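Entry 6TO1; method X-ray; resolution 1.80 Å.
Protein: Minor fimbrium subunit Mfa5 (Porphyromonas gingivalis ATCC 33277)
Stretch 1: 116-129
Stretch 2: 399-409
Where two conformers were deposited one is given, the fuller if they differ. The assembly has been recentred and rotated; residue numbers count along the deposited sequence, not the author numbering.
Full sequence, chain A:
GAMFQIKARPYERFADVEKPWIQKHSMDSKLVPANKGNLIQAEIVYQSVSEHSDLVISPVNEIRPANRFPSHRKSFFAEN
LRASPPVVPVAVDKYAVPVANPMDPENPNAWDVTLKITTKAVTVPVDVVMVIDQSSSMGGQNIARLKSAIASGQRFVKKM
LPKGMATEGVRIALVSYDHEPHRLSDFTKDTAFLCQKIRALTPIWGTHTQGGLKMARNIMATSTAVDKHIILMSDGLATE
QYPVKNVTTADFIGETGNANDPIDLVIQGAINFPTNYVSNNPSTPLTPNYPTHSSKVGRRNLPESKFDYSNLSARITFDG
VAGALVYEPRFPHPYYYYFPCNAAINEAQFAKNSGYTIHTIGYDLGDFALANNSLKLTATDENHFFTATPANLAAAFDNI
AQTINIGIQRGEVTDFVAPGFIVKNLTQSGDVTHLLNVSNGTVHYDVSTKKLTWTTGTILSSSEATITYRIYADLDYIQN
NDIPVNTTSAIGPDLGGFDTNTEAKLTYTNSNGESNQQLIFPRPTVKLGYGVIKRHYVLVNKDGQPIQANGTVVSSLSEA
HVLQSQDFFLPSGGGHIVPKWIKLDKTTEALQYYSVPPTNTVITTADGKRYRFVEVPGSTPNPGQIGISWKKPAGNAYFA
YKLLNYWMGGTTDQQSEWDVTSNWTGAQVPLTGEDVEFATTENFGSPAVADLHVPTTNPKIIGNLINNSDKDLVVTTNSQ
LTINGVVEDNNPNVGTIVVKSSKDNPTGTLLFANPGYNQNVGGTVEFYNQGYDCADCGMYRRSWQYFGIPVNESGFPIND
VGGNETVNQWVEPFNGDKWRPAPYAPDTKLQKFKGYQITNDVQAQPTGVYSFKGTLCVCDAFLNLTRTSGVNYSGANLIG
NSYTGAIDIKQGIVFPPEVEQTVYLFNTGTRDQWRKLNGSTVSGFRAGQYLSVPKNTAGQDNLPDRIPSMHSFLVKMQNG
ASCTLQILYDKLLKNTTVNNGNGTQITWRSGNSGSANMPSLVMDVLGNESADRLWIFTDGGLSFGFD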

# COMPACT_ATOMS: atom_id res chain seq x y z
N LYS A 116 -3.81 -5.12 -15.26
CA LYS A 116 -3.05 -5.39 -14.05
C LYS A 116 -2.97 -4.13 -13.20
O LYS A 116 -2.71 -3.04 -13.71
CB LYS A 116 -1.66 -5.87 -14.39
CG LYS A 116 -0.77 -6.19 -13.20
CD LYS A 116 0.69 -6.38 -13.65
CE LYS A 116 0.94 -7.72 -14.30
NZ LYS A 116 2.35 -7.84 -14.79
N ILE A 117 -3.20 -4.31 -11.90
CA ILE A 117 -3.11 -3.26 -10.90
C ILE A 117 -2.00 -3.69 -9.94
O ILE A 117 -2.05 -4.79 -9.39
CB ILE A 117 -4.43 -3.08 -10.14
CG1 ILE A 117 -5.59 -2.79 -11.09
CG2 ILE A 117 -4.27 -1.94 -9.12
CD1 ILE A 117 -6.98 -2.95 -10.41
N THR A 118 -1.03 -2.80 -9.72
CA THR A 118 0.08 -3.09 -8.83
C THR A 118 0.12 -2.05 -7.72
O THR A 118 0.01 -0.84 -7.97
CB THR A 118 1.42 -3.08 -9.59
OG1 THR A 118 1.39 -4.07 -10.61
CG2 THR A 118 2.56 -3.42 -8.64
N THR A 119 0.24 -2.53 -6.50
CA THR A 119 0.39 -1.68 -5.33
C THR A 119 1.81 -1.81 -4.80
O THR A 119 2.41 -2.89 -4.84
CB THR A 119 -0.60 -2.06 -4.22
OG1 THR A 119 -0.45 -3.45 -3.92
CG2 THR A 119 -2.03 -1.80 -4.65
N LYS A 120 2.35 -0.71 -4.29
CA LYS A 120 3.67 -0.74 -3.68
C LYS A 120 3.53 -0.67 -2.16
O LYS A 120 2.63 -1.30 -1.59
CB LYS A 120 4.54 0.37 -4.24
CG LYS A 120 4.77 0.20 -5.78
N ALA A 121 4.44 0.02 -1.50
CA ALA A 121 4.53 -0.08 -0.05
C ALA A 121 4.75 1.29 0.55
O ALA A 121 5.23 2.21 -0.11
CB ALA A 121 5.66 -1.03 0.39
N VAL A 122 4.37 1.41 1.84
CA VAL A 122 4.58 2.62 2.62
C VAL A 122 5.06 2.22 4.00
O VAL A 122 4.38 1.48 4.72
CB VAL A 122 3.31 3.48 2.77
CG1 VAL A 122 3.45 4.49 3.92
CG2 VAL A 122 3.00 4.14 1.45
N THR A 123 6.20 2.75 4.40
CA THR A 123 6.65 2.72 5.79
C THR A 123 6.22 4.03 6.46
O THR A 123 6.49 5.11 5.94
CB THR A 123 8.16 2.52 5.86
OG1 THR A 123 8.50 1.26 5.26
CG2 THR A 123 8.65 2.54 7.27
N VAL A 124 5.51 3.92 7.56
CA VAL A 124 4.97 5.10 8.23
C VAL A 124 6.11 5.79 8.98
O VAL A 124 6.74 5.14 9.81
CB VAL A 124 3.83 4.71 9.18
CG1 VAL A 124 3.34 5.93 9.97
CG2 VAL A 124 2.67 4.07 8.41
N PRO A 125 6.43 7.06 8.72
CA PRO A 125 7.55 7.69 9.45
C PRO A 125 7.32 7.72 10.95
O PRO A 125 6.22 7.99 11.45
CB PRO A 125 7.61 9.11 8.86
CG PRO A 125 7.06 8.93 7.44
CD PRO A 125 5.92 7.93 7.64
N VAL A 126 8.38 7.41 11.68
CA VAL A 126 8.30 7.30 13.13
C VAL A 126 9.59 7.87 13.70
O VAL A 126 10.69 7.56 13.22
CB VAL A 126 8.10 5.84 13.59
CG1 VAL A 126 9.10 4.90 12.87
CG2 VAL A 126 8.22 5.70 15.11
N ASP A 127 9.45 8.75 14.68
CA ASP A 127 10.58 9.33 15.39
C ASP A 127 10.53 8.85 16.83
O ASP A 127 9.45 8.77 17.43
CB ASP A 127 10.56 10.86 15.35
CG ASP A 127 11.11 11.42 14.04
OD1 ASP A 127 11.90 10.72 13.36
OD2 ASP A 127 10.74 12.57 13.71
N VAL A 128 11.70 8.54 17.38
CA VAL A 128 11.85 7.96 18.72
C VAL A 128 12.87 8.79 19.47
O VAL A 128 13.94 9.11 18.93
CB VAL A 128 12.33 6.50 18.66
CG1 VAL A 128 12.51 5.92 20.05
CG2 VAL A 128 11.38 5.67 17.81
N VAL A 129 12.56 9.14 20.72
CA VAL A 129 13.55 9.73 21.62
C VAL A 129 13.77 8.76 22.76
O VAL A 129 12.84 8.46 23.52
CB VAL A 129 13.13 11.10 22.19
CG1 VAL A 129 14.32 11.64 23.02
CG2 VAL A 129 12.73 12.05 21.10
N ASN A 399 9.00 -4.19 15.99
CA ASN A 399 8.54 -3.52 14.76
C ASN A 399 8.04 -2.13 15.13
O ASN A 399 6.84 -1.89 15.22
CB ASN A 399 7.46 -4.33 14.06
CG ASN A 399 7.98 -5.63 13.52
OD1 ASN A 399 7.84 -6.68 14.16
ND2 ASN A 399 8.60 -5.58 12.35
N ILE A 400 8.98 -1.22 15.35
CA ILE A 400 8.57 0.13 15.72
C ILE A 400 7.94 0.83 14.53
O ILE A 400 7.10 1.72 14.70
CB ILE A 400 9.76 0.93 16.27
CG1 ILE A 400 9.24 2.16 17.03
CG2 ILE A 400 10.71 1.35 15.19
CD1 ILE A 400 8.51 1.79 18.35
N ALA A 401 8.31 0.43 13.31
CA ALA A 401 7.83 1.08 12.11
C ALA A 401 6.69 0.26 11.54
O ALA A 401 6.83 -0.93 11.29
CB ALA A 401 8.94 1.21 11.07
N GLN A 402 5.54 0.91 11.37
CA GLN A 402 4.40 0.32 10.71
C GLN A 402 4.58 0.36 9.20
O GLN A 402 5.20 1.27 8.65
CB GLN A 402 3.13 1.07 11.10
CG GLN A 402 1.87 0.55 10.43
CD GLN A 402 0.63 1.39 10.71
OE1 GLN A 402 0.70 2.47 11.32
NE2 GLN A 402 -0.51 0.89 10.28
N THR A 403 3.99 -0.61 8.52
CA THR A 403 3.80 -0.55 7.08
C THR A 403 2.30 -0.65 6.81
O THR A 403 1.58 -1.37 7.51
CB THR A 403 4.54 -1.67 6.35
OG1 THR A 403 4.09 -2.92 6.85
CG2 THR A 403 6.04 -1.53 6.57
N ILE A 404 1.85 0.10 5.81
CA ILE A 404 0.44 0.16 5.47
C ILE A 404 0.03 -1.15 4.78
O ILE A 404 0.67 -1.61 3.84
CB ILE A 404 0.16 1.38 4.58
CG1 ILE A 404 0.52 2.69 5.30
CG2 ILE A 404 -1.29 1.39 4.14
CD1 ILE A 404 -0.27 2.92 6.60
N ASN A 405 -1.06 -1.74 5.26
CA ASN A 405 -1.48 -3.08 4.86
C ASN A 405 -2.31 -3.09 3.58
O ASN A 405 -2.20 -4.02 2.78
CB ASN A 405 -2.27 -3.74 6.00
CG ASN A 405 -2.73 -5.16 5.68
OD1 ASN A 405 -1.93 -6.02 5.30
ND2 ASN A 405 -4.02 -5.41 5.84
N ILE A 406 -3.14 -2.08 3.39
CA ILE A 406 -4.06 -2.02 2.25
C ILE A 406 -3.56 -1.01 1.23
O ILE A 406 -3.20 0.12 1.58
CB ILE A 406 -5.49 -1.65 2.69
CG1 ILE A 406 -6.06 -2.61 3.72
CG2 ILE A 406 -6.40 -1.56 1.45
CD1 ILE A 406 -6.15 -4.01 3.28
N GLY A 407 -3.56 -1.40 -0.04
CA GLY A 407 -3.17 -0.50 -1.09
C GLY A 407 -4.37 0.18 -1.72
O GLY A 407 -4.36 1.39 -1.95
N ILE A 408 -5.42 -0.61 -1.99
CA ILE A 408 -6.68 -0.13 -2.55
C ILE A 408 -7.82 -0.66 -1.69
O ILE A 408 -7.92 -1.87 -1.47
CB ILE A 408 -6.84 -0.59 -4.02
CG1 ILE A 408 -5.84 0.16 -4.90
CG2 ILE A 408 -8.26 -0.47 -4.48
CD1 ILE A 408 -5.61 -0.56 -6.23
N GLN A 409 -8.68 0.25 -1.20
CA GLN A 409 -9.81 -0.18 -0.37
C GLN A 409 -10.99 -0.65 -1.21
O GLN A 409 -11.71 -1.57 -0.81
CB GLN A 409 -10.26 0.96 0.54
CG GLN A 409 -9.17 1.44 1.47
CD GLN A 409 -9.68 2.42 2.52
OE1 GLN A 409 -10.81 2.88 2.45
NE2 GLN A 409 -8.84 2.71 3.50
O HOH W 1 3.08 -0.96 2.76
O HOH W 2 5.58 3.65 12.07

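Contact between residues 116-129 and 399-409 of the minor fimbrium subunit Mfa5, two segments far apart in sequence that run in nearly reversed directions (158° apart) and bury 571 Å² between them, both sides summed.

The chains are joined by a single beta bridge between Thr123 and Thr403, whose CA atoms lie 4.5 Å apart. Two bonds frame it. Val124 N donates to Gln402 O at 2.9 Å and is almost straight, with an angle of 173° at the hydrogen; Ile404 N donates to Val122 O at 3.1 Å and 158°. Donor and acceptor thus alternate between the chains, and the paired residues Thr123 and Thr403 lend neither N nor O to these two bonds. Both acceptor oxygens also receive a CA-H...O contact, from Thr403 CA to Val122 O at 3.2 Å and from Thr123 CA to Gln402 O at 3.5 Å, each with an angle of 139° at the hydrogen.

Beyond each end of this pair of bonds a water takes the place of a direct backbone contact. Water 1 accepts from Val122 N at 2.9 Å and donates to Ile404 O at 2.7 Å. Water 2 accepts from Gln402 N at 2.8 Å and lies 2.9 Å from Val124 O, to which it can donate. The polar link between the main chains therefore extends past the direct bonds on both sides.

Among the apolar contacts, Ile404 points toward the first stretch and meets two valines, its CG1 lying 3.7 Å from Val122 CG1 and its CD1 3.6 Å from Val124 CG2. Toward the end of stretch 1, Val126 and Val128 share Ile400: Val126 CG2 and Val128 CG2 each lie 4.2 Å from Ile400 CG1. The other methyl of Val126, CG1, reaches Ala401 CB at 4.1 Å. These looser contacts continue the packing after the backbone pairing has ended. At the far end, where Ile117 and Thr119 belong to a strand, Ile117 CG2 packs against Ile408 CD1 at 3.5 Å, and Thr119 CG2 lies 4.1 Å from that same Ile408 CD1.

Thr119 CG2 also sits 4.0 Å from Gly407 CA. A CB in ideal position on Gly407 would point toward stretch 1 and fall 2.6 Å from Thr119 CG2, a clash, so the absence of a side chain leaves room for this methyl. Thr119 OG1 is hydrogen-bonded elsewhere in the structure.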